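Local coordinates for hydroquinone dioxygenase small subunit (Pseudomonas sp., PDB 4ZXA), which probably acts, together with its large subunit, as a two-subunit dioxygenase that cleaves the ring of hydroquinone, at residues E105-A110 with I148-I153. Residues are numbered along the deposited sequence; the frame is centred on the assembly and turned at random.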
# COMPACT_ATOMS: atom_id res chain seq x y z
N GLU A 105 -5.70 47.60 -5.65
CA GLU A 105 -5.96 46.19 -5.91
C GLU A 105 -7.44 45.88 -5.86
O GLU A 105 -8.21 46.54 -5.14
CB GLU A 105 -5.21 45.32 -4.90
CG GLU A 105 -3.71 45.51 -4.93
CD GLU A 105 -2.96 44.49 -4.09
OE1 GLU A 105 -3.48 44.13 -3.01
OE2 GLU A 105 -1.88 44.04 -4.52
N GLY A 106 -7.84 44.87 -6.62
CA GLY A 106 -9.23 44.46 -6.66
C GLY A 106 -9.91 44.99 -7.90
O GLY A 106 -9.50 46.01 -8.46
N THR A 107 -10.93 44.30 -8.37
CA THR A 107 -11.64 44.81 -9.52
C THR A 107 -12.49 46.02 -9.12
O THR A 107 -13.07 46.04 -8.04
CB THR A 107 -12.46 43.71 -10.24
OG1 THR A 107 -13.75 44.23 -10.56
CG2 THR A 107 -12.59 42.48 -9.38
N HIS A 108 -12.49 47.03 -9.98
CA HIS A 108 -13.26 48.24 -9.75
C HIS A 108 -14.21 48.50 -10.92
O HIS A 108 -13.96 48.06 -12.06
CB HIS A 108 -12.32 49.45 -9.56
CG HIS A 108 -11.50 49.38 -8.31
ND1 HIS A 108 -11.90 49.93 -7.12
CD2 HIS A 108 -10.29 48.80 -8.07
CE1 HIS A 108 -10.99 49.70 -6.19
NE2 HIS A 108 -10.01 49.01 -6.74
N LEU A 109 -15.29 49.22 -10.65
CA LEU A 109 -16.19 49.70 -11.70
C LEU A 109 -15.49 50.71 -12.60
O LEU A 109 -14.98 51.71 -12.12
CB LEU A 109 -17.42 50.34 -11.08
CG LEU A 109 -18.38 49.36 -10.40
CD1 LEU A 109 -19.50 50.14 -9.75
CD2 LEU A 109 -18.94 48.34 -11.40
N ALA A 110 -15.43 50.44 -13.90
CA ALA A 110 -14.72 51.33 -14.82
C ALA A 110 -15.56 52.53 -15.27
O ALA A 110 -15.02 53.49 -15.85
CB ALA A 110 -14.22 50.56 -16.03
N ILE A 148 -18.98 32.05 -14.13
CA ILE A 148 -17.61 32.53 -14.32
C ILE A 148 -16.82 32.47 -13.01
O ILE A 148 -17.27 32.97 -11.97
CB ILE A 148 -17.56 34.01 -14.77
CG1 ILE A 148 -18.39 34.25 -16.04
CG2 ILE A 148 -16.12 34.46 -14.97
CD1 ILE A 148 -18.45 35.72 -16.47
N LEU A 149 -15.63 31.85 -13.06
CA LEU A 149 -14.70 31.88 -11.94
C LEU A 149 -13.68 32.96 -12.20
O LEU A 149 -13.01 32.97 -13.24
CB LEU A 149 -13.97 30.55 -11.79
CG LEU A 149 -14.57 29.48 -10.88
CD1 LEU A 149 -13.77 28.20 -11.01
CD2 LEU A 149 -14.57 29.93 -9.46
N GLN A 150 -13.56 33.88 -11.26
CA GLN A 150 -12.60 34.96 -11.40
C GLN A 150 -11.51 34.88 -10.32
O GLN A 150 -11.80 34.84 -9.13
CB GLN A 150 -13.30 36.32 -11.35
CG GLN A 150 -12.35 37.50 -11.44
CD GLN A 150 -12.92 38.67 -12.24
OE1 GLN A 150 -13.85 38.51 -13.04
NE2 GLN A 150 -12.35 39.86 -12.04
N GLN A 151 -10.26 34.86 -10.78
CA GLN A 151 -9.09 34.95 -9.91
C GLN A 151 -8.63 36.40 -9.78
O GLN A 151 -8.23 37.03 -10.76
CB GLN A 151 -7.96 34.10 -10.47
CG GLN A 151 -6.65 34.22 -9.72
CD GLN A 151 -5.52 33.59 -10.51
OE1 GLN A 151 -5.65 33.38 -11.72
NE2 GLN A 151 -4.41 33.27 -9.84
N THR A 152 -8.67 36.94 -8.57
CA THR A 152 -8.36 38.35 -8.39
C THR A 152 -8.01 38.67 -6.93
O THR A 152 -7.61 37.78 -6.18
CB THR A 152 -9.52 39.25 -8.91
OG1 THR A 152 -9.11 40.63 -8.91
CG2 THR A 152 -10.78 39.08 -8.05
N ILE A 153 -8.18 39.93 -6.54
CA ILE A 153 -7.87 40.36 -5.17
C ILE A 153 -9.09 41.01 -4.54
O ILE A 153 -9.80 41.76 -5.19
CB ILE A 153 -6.69 41.34 -5.18
CG1 ILE A 153 -5.46 40.66 -5.80
CG2 ILE A 153 -6.41 41.89 -3.77
CD1 ILE A 153 -4.22 41.54 -5.88
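I153 meets E105 through the two methyl-bearing branches of its side chain: CD1 lies 3.7 Å from the carboxylate carbon CD of E105, while CG2 comes within 3.8 Å of E105 CB. CG1 of I153 lies anti to the carbonyl carbon, and the extended chi2 of 179° carries CD1 out to the E105 carboxylate; the two side chains cross obliquely. Next in the chain, G106 CA sits 3.1 Å from the carbonyl oxygen of I153, a CA-H...O contact with 135° at the hydrogen. A CB on G106 would stand close to that oxygen, and with phi at 101° it would also jam against the carbonyl oxygen of E105. Further in, T107 CG2 lies 3.7 Å from Q150 NE2 and 4.0 Å from T152 OG1, an apolar methyl against polar ends that bond elsewhere. No hydrogen bond joins the segments, so van der Waals contact and the CA-H...O approach carry the interface.

Neighbouring residues hold the polar ends. T152 OG1 is hydrogen-bonded to E81 OE2, Y138 OH bonds Q150 NE2, and H79 NE2 bonds the backbone N of G106. The carboxylate of E105 forms a salt bridge with K239 of the large subunit, whose C238 also packs on I153. An alanine at I153 would remove CG1, CG2 and CD1, and would probably open a gap against E105 CB and CD, leaving the carboxylate held mainly by K239 of the large subunit.

The contact thus joins the loop entering strand 108-109, at the margin of one sheet, to the end of strand 145-153 in the other, the two sheets of the cupin jelly-roll β-barrel, beside the large-subunit interface.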